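Local coordinates for protein oligogalacturonate-specific porin KdgM (Dickeya dadantii, PDB 4FQE) that forms a monomeric outer-membrane beta-barrel porin specific for oligogalacturonides, which is also required for full virulence, at residues Arg6-Asp11 / Gln205-Val210; Asn175-Tyr180 / Lys187-Val192. All blocks are in the same frame, centred on the assembly; numbering follows the deposited sequence. Where two conformers were deposited one is given.

Interaction 1: residues Arg6-Asp11 / Gln205-Val210; sequences RHEMQD and QTRYRV
Arg209 lays its guanidinium flat against that of Arg6, the centres 3.7 Å apart and the planes only 7° from parallel. Arg207 NE lies over the opposite face, 3.4 Å above the Arg209 plane, making Arg209 the middle layer of three arginines. Glu8 probably offsets part of this like charge from the rim: its OE2 takes Arg209 NE at 2.9 Å and, less straight, Arg209 NH2 at 3.3 Å, both from the same side of the carboxylate plane. Arg209 NH1 has a further salt bridge to Glu191, and Arg207 NH2 is probably hydrogen-bonded to Asn175.

Beyond Met9 the regular pairing ends and side chains carry the contact. Gln10 rests its CB 3.3 Å from Thr206 O and its NE2 4.0 Å from Arg207 CB. In Asp11, chi1 of 72° sets CG between backbone N and carbonyl carbon; OD2 receives a weak bond from Thr206 N at 3.5 Å, and OD1 lies at the edge of the Tyr208 ring, in its plane.

Paired main-chain bonds join His7 with Val210 and Met9 with Tyr208. This antiparallel pairing of first and last strands is the seam of a closed beta-barrel; its basic inner wall is consistent with passage of acidic oligogalacturonides.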
ATOM      1  N   ARG A   6      -5.526   6.081   8.608  1.00 20.70           N
ATOM      2  CA  ARG A   6      -5.202   7.045   7.556  1.00 20.62           C
ATOM      3  C   ARG A   6      -6.452   7.842   7.173  1.00 20.87           C
ATOM      4  O   ARG A   6      -7.541   7.275   7.046  1.00 21.17           O
ATOM      5  CB  ARG A   6      -4.613   6.334   6.312  1.00 20.41           C
ATOM      6  CG  ARG A   6      -4.047   7.278   5.266  1.00 20.56           C
ATOM      7  CD  ARG A   6      -3.424   6.536   4.080  1.00 20.69           C
ATOM      8  NE  ARG A   6      -4.465   5.994   3.202  1.00 21.51           N
ATOM      9  CZ  ARG A   6      -4.266   5.127   2.212  1.00 21.88           C
ATOM     10  NH1 ARG A   6      -3.052   4.671   1.935  1.00 21.53           N
ATOM     11  NH2 ARG A   6      -5.316   4.723   1.484  1.00 22.35           N
ATOM     12  N   HIS A   7      -6.281   9.144   6.995  1.00 20.86           N
ATOM     13  CA  HIS A   7      -7.316  10.056   6.492  1.00 21.40           C
ATOM     14  C   HIS A   7      -6.871  10.609   5.174  1.00 21.83           C
ATOM     15  O   HIS A   7      -5.700  11.011   5.010  1.00 21.06           O
ATOM     16  CB  HIS A   7      -7.557  11.183   7.492  1.00 21.67           C
ATOM     17  CG  HIS A   7      -8.693  12.115   7.113  1.00 22.30           C
ATOM     18  ND1 HIS A   7      -9.973  11.839   7.390  1.00 22.84           N
ATOM     19  CD2 HIS A   7      -8.691  13.347   6.466  1.00 22.65           C
ATOM     20  CE1 HIS A   7     -10.767  12.815   6.949  1.00 23.64           C
ATOM     21  NE2 HIS A   7      -9.988  13.758   6.391  1.00 23.81           N
ATOM     22  N   GLU A   8      -7.782  10.643   4.208  1.00 22.95           N
ATOM     23  CA  GLU A   8      -7.461  11.094   2.841  1.00 23.88           C
ATOM     24  C   GLU A   8      -8.470  12.145   2.426  1.00 25.51           C
ATOM     25  O   GLU A   8      -9.658  12.001   2.686  1.00 25.29           O
ATOM     26  CB  GLU A   8      -7.573   9.918   1.846  1.00 23.82           C
ATOM     27  CG  GLU A   8      -7.380  10.253   0.363  1.00 24.28           C
ATOM     28  CD  GLU A   8      -7.413   9.004  -0.563  1.00 24.69           C
ATOM     29  OE1 GLU A   8      -8.093   9.044  -1.614  1.00 26.48           O
ATOM     30  OE2 GLU A   8      -6.791   7.970  -0.257  1.00 23.45           O
ATOM     31  N   MET A   9      -8.007  13.162   1.708  1.00 27.13           N
ATOM     32  CA  MET A   9      -8.880  14.174   1.104  0.50 28.73           C
ATOM     33  C   MET A   9      -8.289  14.565  -0.228  1.00 30.63           C
ATOM     34  O   MET A   9      -7.111  14.359  -0.443  1.00 29.60           O
ATOM     35  CB  MET A   9      -8.925  15.427   1.949  0.50 28.61           C
ATOM     36  CG  MET A   9      -9.539  15.233   3.309  0.50 28.46           C
ATOM     37  SD  MET A   9      -9.996  16.822   4.017  0.50 28.61           S
ATOM     38  CE  MET A   9     -10.943  16.240   5.427  0.50 28.80           C
ATOM     39  N   GLN A  10      -9.093  15.127  -1.125  1.00 35.03           N
ATOM     40  CA  GLN A  10      -8.523  15.686  -2.354  1.00 39.55           C
ATOM     41  C   GLN A  10      -8.642  17.203  -2.319  1.00 44.67           C
ATOM     42  O   GLN A  10      -8.595  17.816  -1.231  1.00 45.07           O
ATOM     43  CB  GLN A  10      -9.153  15.066  -3.601  1.00 42.81           C
ATOM     44  CG  GLN A  10      -9.028  13.562  -3.628  1.00 43.14           C
ATOM     45  CD  GLN A  10      -8.688  13.001  -4.997  1.00 45.88           C
ATOM     46  OE1 GLN A  10      -8.581  13.733  -5.986  1.00 50.62           O
ATOM     47  NE2 GLN A  10      -8.522  11.688  -5.062  1.00 45.85           N
ATOM     48  N   ASP A  11      -8.739  17.825  -3.490  1.00 48.78           N
ATOM     49  CA  ASP A  11      -9.057  19.237  -3.559  1.00 51.83           C
ATOM     50  C   ASP A  11      -9.601  19.582  -4.942  1.00 54.85           C
ATOM     51  O   ASP A  11     -10.451  18.860  -5.472  1.00 56.58           O
ATOM     52  CB  ASP A  11      -7.834  20.091  -3.177  1.00 52.85           C
ATOM     53  CG  ASP A  11      -6.764  20.085  -4.224  1.00 53.64           C
ATOM     54  OD1 ASP A  11      -5.771  20.838  -4.046  1.00 55.59           O
ATOM     55  OD2 ASP A  11      -6.910  19.336  -5.220  1.00 54.24           O
ATOM     56  N   GLN A 205      -5.969  16.381 -10.313  1.00 43.28           N
ATOM     57  CA  GLN A 205      -6.207  16.721  -8.901  1.00 40.84           C
ATOM     58  C   GLN A 205      -5.186  16.159  -7.909  1.00 36.18           C
ATOM     59  O   GLN A 205      -4.472  15.214  -8.205  1.00 34.79           O
ATOM     60  CB  GLN A 205      -7.616  16.291  -8.493  1.00 42.65           C
ATOM     61  CG  GLN A 205      -8.686  17.106  -9.196  1.00 45.72           C
ATOM     62  CD  GLN A 205      -9.946  17.244  -8.376  1.00 48.24           C
ATOM     63  OE1 GLN A 205     -10.517  16.243  -7.921  1.00 50.64           O
ATOM     64  NE2 GLN A 205     -10.396  18.490  -8.178  1.00 49.31           N
ATOM     65  N   THR A 206      -5.120  16.782  -6.733  1.00 32.35           N
ATOM     66  CA  THR A 206      -4.195  16.377  -5.695  1.00 29.61           C
ATOM     67  C   THR A 206      -4.923  15.626  -4.583  1.00 28.07           C
ATOM     68  O   THR A 206      -6.013  16.044  -4.111  1.00 28.52           O
ATOM     69  CB  THR A 206      -3.455  17.595  -5.084  1.00 29.57           C
ATOM     70  OG1 THR A 206      -2.876  18.397  -6.133  1.00 29.65           O
ATOM     71  CG2 THR A 206      -2.351  17.156  -4.116  1.00 28.07           C
ATOM     72  N   ARG A 207      -4.274  14.550  -4.165  1.00 25.55           N
ATOM     73  CA  ARG A 207      -4.758  13.638  -3.140  1.00 24.48           C
ATOM     74  C   ARG A 207      -3.798  13.723  -1.974  1.00 23.23           C
ATOM     75  O   ARG A 207      -2.588  13.487  -2.126  1.00 22.78           O
ATOM     76  CB  ARG A 207      -4.786  12.203  -3.699  1.00 23.51           C
ATOM     77  CG  ARG A 207      -5.202  11.158  -2.679  1.00 23.08           C
ATOM     78  CD  ARG A 207      -5.123   9.761  -3.273  1.00 22.77           C
ATOM     79  NE  ARG A 207      -3.727   9.338  -3.444  1.00 22.38           N
ATOM     80  CZ  ARG A 207      -3.333   8.354  -4.249  1.00 22.46           C
ATOM     81  NH1 ARG A 207      -4.212   7.696  -4.990  1.00 22.97           N
ATOM     82  NH2 ARG A 207      -2.053   8.037  -4.331  1.00 22.08           N
ATOM     83  N   TYR A 208      -4.347  14.054  -0.820  1.00 22.93           N
ATOM     84  CA  TYR A 208      -3.568  14.239   0.397  1.00 22.58           C
ATOM     85  C   TYR A 208      -3.964  13.181   1.399  1.00 21.91           C
ATOM     86  O   TYR A 208      -5.148  12.918   1.575  1.00 21.47           O
ATOM     87  CB  TYR A 208      -3.891  15.593   1.041  1.00 23.40           C
ATOM     88  CG  TYR A 208      -3.552  16.806   0.217  1.00 24.37           C
ATOM     89  CD1 TYR A 208      -4.539  17.466  -0.508  1.00 25.52           C
ATOM     90  CD2 TYR A 208      -2.264  17.330   0.203  1.00 24.52           C
ATOM     91  CE1 TYR A 208      -4.260  18.605  -1.237  1.00 26.45           C
ATOM     92  CE2 TYR A 208      -1.968  18.475  -0.543  1.00 25.30           C
ATOM     93  CZ  TYR A 208      -2.976  19.092  -1.270  1.00 26.27           C
ATOM     94  OH  TYR A 208      -2.717  20.226  -2.019  1.00 28.35           O
ATOM     95  N   ARG A 209      -2.965  12.568   2.022  1.00 21.24           N
ATOM     96  CA  ARG A 209      -3.165  11.620   3.098  1.00 20.84           C
ATOM     97  C   ARG A 209      -2.305  11.965   4.291  1.00 20.62           C
ATOM     98  O   ARG A 209      -1.137  12.343   4.150  1.00 20.12           O
ATOM     99  CB  ARG A 209      -2.793  10.205   2.648  1.00 20.60           C
ATOM    100  CG  ARG A 209      -3.668   9.642   1.537  1.00 20.82           C
ATOM    101  CD  ARG A 209      -3.020   8.490   0.822  1.00 20.68           C
ATOM    102  NE  ARG A 209      -3.914   7.813  -0.126  1.00 20.83           N
ATOM    103  CZ  ARG A 209      -3.538   6.841  -0.962  1.00 21.21           C
ATOM    104  NH1 ARG A 209      -2.274   6.440  -1.032  1.00 21.39           N
ATOM    105  NH2 ARG A 209      -4.435   6.255  -1.755  1.00 21.79           N
ATOM    106  N   VAL A 210      -2.890  11.809   5.473  1.00 20.78           N
ATOM    107  CA  VAL A 210      -2.113  11.777   6.687  1.00 20.62           C
ATOM    108  C   VAL A 210      -2.520  10.527   7.448  1.00 20.17           C
ATOM    109  O   VAL A 210      -3.687  10.117   7.450  1.00 19.99           O
ATOM    110  CB  VAL A 210      -2.350  13.032   7.553  1.00 21.27           C
ATOM    111  CG1 VAL A 210      -1.722  14.221   6.861  1.00 22.02           C
ATOM    112  CG2 VAL A 210      -3.860  13.216   7.850  1.00 21.94           C
TER

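Interaction 2: residues Asn175-Tyr180 / Lys187-Val192; sequences NVKLSY and KPYVEV
Val176 and Val192, like Leu178 and Val190, exchange two backbone hydrogen bonds each, and Tyr180 N adds another to Pro188 O at 3.0 Å. The strand axes come within 4.7 Å of each other and run antiparallel at 166°. Lys177 with Glu191 and Ser179 with Tyr189 form the non-hydrogen-bonded pairs, and their side chains share one face of the sheet.

On that face, Lys177 reaches over the Tyr189 ring. Its CE sits 3.5 Å above the ring plane, displaced toward the rim at CD2, whereas NZ is 4.4 Å from the centroid and just 8° off the normal, a cation-pi contact. The phenol OH of Tyr189 bonds Asp4. Lys177 also runs alongside Glu191, CG to CG at 3.6 Å. At its carboxylate, Glu191 OE1 accepts Asn175 ND2 at 2.9 Å through its anti lone pair, with amide and carboxylate planes 78° apart. A water bridges Ser179 OG and Lys187 NZ.

The other face bears Val176, Leu178, Val190 and Val192, and a bound detergent molecule touches Val176. Strands 171-180 and 186-195 form a beta hairpin within the barrel wall, with strand 146-157 bonded to the outer edge of the former and strand 205-215 to that of the latter.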
ATOM      1  N   ASN A 175       2.771   9.384  -6.575  1.00 24.40           N
ATOM      2  CA  ASN A 175       2.605   9.584  -5.154  1.00 23.74           C
ATOM      3  C   ASN A 175       3.932   9.677  -4.421  1.00 22.97           C
ATOM      4  O   ASN A 175       4.888   8.928  -4.735  1.00 23.06           O
ATOM      5  CB  ASN A 175       1.737   8.462  -4.572  1.00 23.42           C
ATOM      6  CG  ASN A 175       1.122   8.834  -3.241  1.00 23.79           C
ATOM      7  OD1 ASN A 175       0.201   9.651  -3.179  1.00 23.87           O
ATOM      8  ND2 ASN A 175       1.542   8.146  -2.188  1.00 24.09           N
ATOM      9  N   VAL A 176       4.010  10.634  -3.493  1.00 22.45           N
ATOM     10  CA  VAL A 176       5.148  10.766  -2.589  1.00 21.88           C
ATOM     11  C   VAL A 176       4.720  10.633  -1.126  1.00 21.44           C
ATOM     12  O   VAL A 176       3.810  11.317  -0.656  1.00 20.86           O
ATOM     13  CB  VAL A 176       5.833  12.122  -2.787  1.00 22.39           C
ATOM     14  CG1 VAL A 176       7.059  12.221  -1.904  1.00 22.28           C
ATOM     15  CG2 VAL A 176       6.185  12.339  -4.253  1.00 22.85           C
ATOM     16  N   LYS A 177       5.397   9.762  -0.397  1.00 21.07           N
ATOM     17  CA  LYS A 177       5.068   9.484   0.991  1.00 21.04           C
ATOM     18  C   LYS A 177       6.314   9.757   1.803  1.00 21.03           C
ATOM     19  O   LYS A 177       7.438   9.380   1.401  1.00 20.31           O
ATOM     20  CB  LYS A 177       4.674   8.019   1.184  1.00 21.72           C
ATOM     21  CG  LYS A 177       4.359   7.605   2.624  1.00 22.36           C
ATOM     22  CD  LYS A 177       3.974   6.110   2.706  1.00 22.87           C
ATOM     23  CE  LYS A 177       3.179   5.710   3.937  1.00 23.23           C
ATOM     24  NZ  LYS A 177       2.989   4.210   4.073  1.00 24.43           N
ATOM     25  N   LEU A 178       6.129  10.432   2.932  1.00 20.59           N
ATOM     26  CA  LEU A 178       7.215  10.656   3.867  1.00 21.26           C
ATOM     27  C   LEU A 178       6.788  10.138   5.239  1.00 20.84           C
ATOM     28  O   LEU A 178       5.771  10.550   5.780  1.00 20.56           O
ATOM     29  CB  LEU A 178       7.539  12.163   3.917  1.00 22.31           C
ATOM     30  CG  LEU A 178       8.552  12.615   4.964  1.00 22.95           C
ATOM     31  CD1 LEU A 178       9.939  12.034   4.660  1.00 23.69           C
ATOM     32  CD2 LEU A 178       8.607  14.133   5.010  1.00 24.65           C
ATOM     33  N   SER A 179       7.556   9.214   5.793  1.00 20.67           N
ATOM     34  CA  SER A 179       7.236   8.627   7.075  1.00 20.88           C
ATOM     35  C   SER A 179       8.386   8.865   8.065  1.00 21.30           C
ATOM     36  O   SER A 179       9.535   8.972   7.675  1.00 21.74           O
ATOM     37  CB  SER A 179       6.901   7.119   6.877  1.00 20.96           C
ATOM     38  OG  SER A 179       8.059   6.329   6.879  1.00 21.93           O
ATOM     39  N   TYR A 180       8.057   8.918   9.348  1.00 21.77           N
ATOM     40  CA  TYR A 180       9.025   9.108  10.395  1.00 22.45           C
ATOM     41  C   TYR A 180       8.712   8.167  11.559  1.00 22.79           C
ATOM     42  O   TYR A 180       7.620   8.192  12.140  1.00 21.87           O
ATOM     43  CB  TYR A 180       9.019  10.572  10.853  1.00 23.00           C
ATOM     44  CG  TYR A 180       9.962  10.868  12.007  1.00 23.99           C
ATOM     45  CD1 TYR A 180      11.330  10.721  11.862  1.00 24.98           C
ATOM     46  CD2 TYR A 180       9.482  11.309  13.234  1.00 24.60           C
ATOM     47  CE1 TYR A 180      12.197  10.995  12.908  1.00 25.54           C
ATOM     48  CE2 TYR A 180      10.338  11.558  14.277  1.00 25.35           C
ATOM     49  CZ  TYR A 180      11.703  11.408  14.098  1.00 25.78           C
ATOM     50  OH  TYR A 180      12.547  11.677  15.141  1.00 26.70           O
ATOM     51  N   LYS A 187       4.703   5.511  13.970  1.00 22.16           N
ATOM     52  CA  LYS A 187       5.265   5.967  12.687  1.00 21.97           C
ATOM     53  C   LYS A 187       4.216   6.820  11.983  1.00 21.22           C
ATOM     54  O   LYS A 187       3.418   6.314  11.157  1.00 20.87           O
ATOM     55  CB  LYS A 187       5.710   4.755  11.803  1.00 22.75           C
ATOM     56  CG  LYS A 187       6.392   5.123  10.474  1.00 23.21           C
ATOM     57  CD  LYS A 187       6.832   3.925   9.628  1.00 24.24           C
ATOM     58  CE  LYS A 187       5.694   3.200   8.910  1.00 25.09           C
ATOM     59  NZ  LYS A 187       6.174   2.040   8.034  1.00 27.20           N
ATOM     60  N   PRO A 188       4.199   8.134  12.286  1.00 20.98           N
ATOM     61  CA  PRO A 188       3.363   9.040  11.514  1.00 20.65           C
ATOM     62  C   PRO A 188       3.893   9.240  10.105  1.00 20.40           C
ATOM     63  O   PRO A 188       5.068   9.029   9.875  1.00 20.29           O
ATOM     64  CB  PRO A 188       3.433  10.344  12.310  1.00 20.86           C
ATOM     65  CG  PRO A 188       4.720  10.297  13.027  1.00 21.33           C
ATOM     66  CD  PRO A 188       4.855   8.832  13.408  1.00 21.32           C
ATOM     67  N   TYR A 189       2.990   9.588   9.184  1.00 20.25           N
ATOM     68  CA  TYR A 189       3.326   9.828   7.821  1.00 20.26           C
ATOM     69  C   TYR A 189       2.343  10.707   7.078  1.00 20.39           C
ATOM     70  O   TYR A 189       1.216  10.875   7.481  1.00 20.73           O
ATOM     71  CB  TYR A 189       3.482   8.494   7.090  1.00 20.05           C
ATOM     72  CG  TYR A 189       2.195   7.690   7.000  1.00 19.82           C
ATOM     73  CD1 TYR A 189       1.868   6.736   7.949  1.00 20.15           C
ATOM     74  CD2 TYR A 189       1.323   7.887   5.952  1.00 19.90           C
ATOM     75  CE1 TYR A 189       0.692   5.992   7.845  1.00 20.15           C
ATOM     76  CE2 TYR A 189       0.149   7.175   5.839  1.00 19.69           C
ATOM     77  CZ  TYR A 189      -0.167   6.222   6.772  1.00 20.14           C
ATOM     78  OH  TYR A 189      -1.387   5.533   6.616  1.00 19.76           O
ATOM     79  N   VAL A 190       2.821  11.263   5.979  1.00 21.02           N
ATOM     80  CA  VAL A 190       2.057  12.106   5.080  1.00 21.66           C
ATOM     81  C   VAL A 190       2.317  11.669   3.638  1.00 21.97           C
ATOM     82  O   VAL A 190       3.398  11.129   3.311  1.00 21.21           O
ATOM     83  CB  VAL A 190       2.396  13.606   5.253  1.00 22.30           C
ATOM     84  CG1 VAL A 190       3.866  13.928   4.986  1.00 22.49           C
ATOM     85  CG2 VAL A 190       1.531  14.432   4.321  1.00 23.58           C
ATOM     86  N   GLU A 191       1.310  11.839   2.785  1.00 22.26           N
ATOM     87  CA  GLU A 191       1.453  11.548   1.363  1.00 22.60           C
ATOM     88  C   GLU A 191       0.807  12.627   0.565  1.00 22.41           C
ATOM     89  O   GLU A 191      -0.222  13.162   0.958  1.00 22.44           O
ATOM     90  CB  GLU A 191       0.792  10.207   0.971  1.00 23.32           C
ATOM     91  CG  GLU A 191       1.111   9.040   1.891  1.00 23.77           C
ATOM     92  CD  GLU A 191       0.336   7.784   1.563  1.00 24.73           C
ATOM     93  OE1 GLU A 191       0.256   7.416   0.352  1.00 25.11           O
ATOM     94  OE2 GLU A 191      -0.175   7.148   2.533  1.00 25.42           O
ATOM     95  N   VAL A 192       1.414  12.940  -0.570  1.00 22.52           N
ATOM     96  CA  VAL A 192       0.823  13.876  -1.523  1.00 22.89           C
ATOM     97  C   VAL A 192       0.940  13.227  -2.872  1.00 23.24           C
ATOM     98  O   VAL A 192       2.036  12.771  -3.273  1.00 23.73           O
ATOM     99  CB  VAL A 192       1.536  15.224  -1.531  1.00 23.19           C
ATOM    100  CG1 VAL A 192       0.812  16.207  -2.449  1.00 23.38           C
ATOM    101  CG2 VAL A 192       1.627  15.725  -0.105  1.00 23.24           C
TER
HETATM  102  O   HOH W   1       6.896   4.065   5.803  1.00 49.64           O

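How the interactions relate
From the N terminus, strand 2-9 carries residues 6-11, whose partner comes only after 193 intervening residues; interaction 1 therefore closes nearly the whole chain into a ring of twelve strands. Interaction 2 lies nested within that span and closes a much shorter loop, six residues between 175-180 and 187-192. Strand 205-215 follows 186-195 in sequence and pairs with it, so the two contacts, with centres about 11 Å apart, occupy one continuous patch of wall. Side chains cross between them: Arg207 NH2 is 3.0 Å from Asn175 OD1, and Arg209 NH1 is 3.0 Å from Glu191 OE1. These side-chain bonds add to the backbone pairing that joins hairpin and seam.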